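Local coordinates for uncharacterized protein MJ1062 (Methanocaldococcus jannaschii, PDB 3EO4) that is of unknown function but carries a GNAT-type domain, the part described here, that probably transfers acyl groups, at residues 91-96 against 117-122. Numbering follows the deposited sequence.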
ATOM      1  N   PRO A  91       3.945   8.537 -26.539  1.00 17.86           N
ATOM      2  CA  PRO A  91       3.416   7.801 -25.409  1.00 17.65           C
ATOM      3  C   PRO A  91       3.319   8.648 -24.135  1.00 17.50           C
ATOM      4  O   PRO A  91       4.062   9.648 -23.957  1.00 17.26           O
ATOM      5  CB  PRO A  91       4.426   6.656 -25.229  1.00 17.86           C
ATOM      6  CG  PRO A  91       5.660   7.148 -25.851  1.00 18.38           C
ATOM      7  CD  PRO A  91       5.229   7.991 -27.003  1.00 17.35           C
ATOM      8  N   GLU A  92       2.410   8.222 -23.270  1.00 17.06           N
ATOM      9  CA  GLU A  92       2.131   8.880 -22.008  1.00 17.97           C
ATOM     10  C   GLU A  92       2.870   8.195 -20.852  1.00 17.80           C
ATOM     11  O   GLU A  92       2.828   6.960 -20.717  1.00 17.60           O
ATOM     12  CB  GLU A  92       0.638   8.875 -21.758  1.00 17.18           C
ATOM     13  CG  GLU A  92       0.253   9.550 -20.460  1.00 19.86           C
ATOM     14  CD  GLU A  92      -1.257   9.565 -20.254  1.00 22.97           C
ATOM     15  OE1 GLU A  92      -1.994   9.548 -21.245  1.00 24.33           O
ATOM     16  OE2 GLU A  92      -1.715   9.617 -19.100  1.00 26.44           O
ATOM     17  N   ILE A  93       3.530   9.004 -20.020  1.00 17.96           N
ATOM     18  CA  ILE A  93       4.289   8.488 -18.861  1.00 18.55           C
ATOM     19  C   ILE A  93       3.511   8.774 -17.586  1.00 18.49           C
ATOM     20  O   ILE A  93       3.083   9.911 -17.364  1.00 17.44           O
ATOM     21  CB  ILE A  93       5.679   9.192 -18.697  1.00 18.80           C
ATOM     22  CG1 ILE A  93       6.425   9.311 -20.020  1.00 18.07           C
ATOM     23  CG2 ILE A  93       6.538   8.555 -17.562  1.00 19.46           C
ATOM     24  CD1 ILE A  93       6.769   8.042 -20.583  1.00 16.53           C
ATOM     25  N   GLY A  94       3.374   7.753 -16.740  1.00 18.64           N
ATOM     26  CA  GLY A  94       2.792   7.903 -15.400  1.00 18.47           C
ATOM     27  C   GLY A  94       3.791   7.513 -14.315  1.00 18.70           C
ATOM     28  O   GLY A  94       4.638   6.622 -14.519  1.00 17.19           O
ATOM     29  N   ILE A  95       3.716   8.178 -13.165  1.00 18.53           N
ATOM     30  CA  ILE A  95       4.653   7.883 -12.078  1.00 19.41           C
ATOM     31  C   ILE A  95       3.932   8.040 -10.739  1.00 20.02           C
ATOM     32  O   ILE A  95       3.084   8.917 -10.586  1.00 20.07           O
ATOM     33  CB  ILE A  95       5.956   8.801 -12.156  1.00 19.93           C
ATOM     34  CG1 ILE A  95       6.890   8.629 -10.954  1.00 20.50           C
ATOM     35  CG2 ILE A  95       5.587  10.298 -12.234  1.00 19.59           C
ATOM     36  CD1 ILE A  95       8.057   7.697 -11.223  1.00 26.11           C
ATOM     37  N   LEU A  96       4.309   7.218  -9.766  1.00 20.45           N
ATOM     38  CA  LEU A  96       3.735   7.258  -8.440  1.00 21.39           C
ATOM     39  C   LEU A  96       4.815   6.754  -7.497  1.00 21.10           C
ATOM     40  O   LEU A  96       5.349   5.690  -7.726  1.00 22.02           O
ATOM     41  CB  LEU A  96       2.545   6.309  -8.431  1.00 21.79           C
ATOM     42  CG  LEU A  96       1.738   5.855  -7.229  1.00 24.00           C
ATOM     43  CD1 LEU A  96       0.634   4.920  -7.779  1.00 23.74           C
ATOM     44  CD2 LEU A  96       2.537   5.098  -6.198  1.00 26.69           C
ATOM     45  N   LYS A 117      14.868   6.974 -21.490  1.00 18.71           N
ATOM     46  CA  LYS A 117      16.016   6.388 -22.170  1.00 20.31           C
ATOM     47  C   LYS A 117      15.586   5.121 -22.926  1.00 20.37           C
ATOM     48  O   LYS A 117      16.013   4.889 -24.055  1.00 21.12           O
ATOM     49  CB  LYS A 117      17.148   6.086 -21.180  1.00 20.49           C
ATOM     50  CG  LYS A 117      18.528   5.891 -21.828  1.00 25.05           C
ATOM     51  CD  LYS A 117      19.164   7.267 -22.196  1.00 31.58           C
ATOM     52  CE  LYS A 117      19.895   7.256 -23.563  1.00 32.96           C
ATOM     53  NZ  LYS A 117      21.124   6.420 -23.570  1.00 34.99           N
ATOM     54  N   TRP A 118      14.745   4.307 -22.302  1.00 20.60           N
ATOM     55  CA  TRP A 118      14.272   3.080 -22.930  1.00 20.45           C
ATOM     56  C   TRP A 118      13.448   3.422 -24.170  1.00 19.71           C
ATOM     57  O   TRP A 118      13.646   2.831 -25.213  1.00 20.00           O
ATOM     58  CB  TRP A 118      13.426   2.289 -21.940  1.00 21.00           C
ATOM     59  CG  TRP A 118      12.761   1.060 -22.524  1.00 22.69           C
ATOM     60  CD1 TRP A 118      13.354  -0.132 -22.805  1.00 25.30           C
ATOM     61  CD2 TRP A 118      11.369   0.912 -22.888  1.00 22.91           C
ATOM     62  NE1 TRP A 118      12.431  -1.013 -23.337  1.00 26.24           N
ATOM     63  CE2 TRP A 118      11.203  -0.402 -23.379  1.00 24.15           C
ATOM     64  CE3 TRP A 118      10.266   1.769 -22.876  1.00 18.93           C
ATOM     65  CZ2 TRP A 118       9.967  -0.886 -23.830  1.00 23.18           C
ATOM     66  CZ3 TRP A 118       9.038   1.286 -23.311  1.00 22.23           C
ATOM     67  CH2 TRP A 118       8.898  -0.029 -23.790  1.00 20.40           C
ATOM     68  N   LEU A 119      12.538   4.386 -24.054  1.00 18.54           N
ATOM     69  CA  LEU A 119      11.730   4.858 -25.210  1.00 17.58           C
ATOM     70  C   LEU A 119      12.555   5.360 -26.397  1.00 16.93           C
ATOM     71  O   LEU A 119      12.305   4.991 -27.560  1.00 15.91           O
ATOM     72  CB  LEU A 119      10.783   5.985 -24.774  1.00 16.61           C
ATOM     73  CG  LEU A 119       9.659   5.606 -23.835  1.00 16.97           C
ATOM     74  CD1 LEU A 119       9.007   6.899 -23.351  1.00 18.24           C
ATOM     75  CD2 LEU A 119       8.631   4.684 -24.572  1.00 15.23           C
ATOM     76  N   LYS A 120      13.523   6.227 -26.080  1.00 16.26           N
ATOM     77  CA  LYS A 120      14.444   6.794 -27.053  1.00 16.26           C
ATOM     78  C   LYS A 120      15.208   5.718 -27.824  1.00 15.91           C
ATOM     79  O   LYS A 120      15.341   5.793 -29.046  1.00 15.47           O
ATOM     80  CB  LYS A 120      15.448   7.723 -26.364  1.00 16.45           C
ATOM     81  CG  LYS A 120      16.317   8.478 -27.324  1.00 17.31           C
ATOM     82  CD  LYS A 120      17.161   9.537 -26.618  1.00 19.82           C
ATOM     83  CE  LYS A 120      18.025  10.278 -27.630  1.00 24.76           C
ATOM     84  NZ  LYS A 120      18.078  11.749 -27.297  1.00 28.39           N
ATOM     85  N   ASN A 121      15.685   4.717 -27.108  1.00 15.23           N
ATOM     86  CA  ASN A 121      16.578   3.739 -27.693  1.00 16.62           C
ATOM     87  C   ASN A 121      15.885   2.822 -28.715  1.00 16.59           C
ATOM     88  O   ASN A 121      16.534   2.289 -29.615  1.00 16.49           O
ATOM     89  CB  ASN A 121      17.217   2.905 -26.592  1.00 16.66           C
ATOM     90  CG  ASN A 121      18.374   3.617 -25.920  1.00 20.06           C
ATOM     91  OD1 ASN A 121      18.815   4.702 -26.348  1.00 21.28           O
ATOM     92  ND2 ASN A 121      18.902   2.991 -24.868  1.00 22.80           N
ATOM     93  N   ILE A 122      14.572   2.651 -28.548  1.00 16.37           N
ATOM     94  CA  ILE A 122      13.755   1.925 -29.514  1.00 16.37           C
ATOM     95  C   ILE A 122      13.053   2.798 -30.551  1.00 15.71           C
ATOM     96  O   ILE A 122      12.253   2.283 -31.341  1.00 15.93           O
ATOM     97  CB  ILE A 122      12.732   0.980 -28.850  1.00 16.77           C
ATOM     98  CG1 ILE A 122      11.841   1.734 -27.869  1.00 15.36           C
ATOM     99  CG2 ILE A 122      13.467  -0.226 -28.203  1.00 16.97           C
ATOM    100  CD1 ILE A 122      10.711   0.918 -27.416  1.00 17.28           C
TER
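The pyrrolidine ring of Pro-91 meets Leu-119 through its CG corner, while the indole of the neighbouring Trp-118 is turned to other partners: Ile-122 CD1 sits 4.0 Å above one face of the Trp-118 ring, displaced from the ring centre, and Trp-65 packs against it edge-to-face. This is the beta-alpha-beta crossover of the GNAT fold, in which strand 92-97 leads through helix 107-121 to strand 126-132; backbone hydrogen bonds that Pro-91 and Ile-93 make with His-128 join the two strands where strand 92-97 begins. The C-terminal end of that helix comes down on the start of strand 92-97, and Leu-119 bridges the gap.

The backbones stay well apart, with 8.8 Å between the CA atoms of Pro-91 and Leu-119, which leaves the contact to side chains. Those that meet, Pro-91, Ile-93 and Leu-119, are all hydrocarbon. Leu-119 has CG anti to its carbonyl carbon (chi1 -68°), and its isopropyl fork is aimed at the strand. Leu-119 CD2 and CD1 lie almost equally far from Pro-91 CG, at 4.1 and 4.2 Å, and the two side chains run alongside in opposing directions. Leu-86 and Tyr-124, two residues of the pocket that holds a polyether ligand in this crystal, touch both Pro-91 and Leu-119; Ile-122, just past the helix, belongs to the same pocket. Ile-93 also packs on Val-112 and Val-115 of the helix. The turn about its CB-CG1 bond (chi2 -64°) swings CD1 toward the helix, where Ile-93 CD1 meets Leu-119 CD1 tip to tip at 3.7 Å.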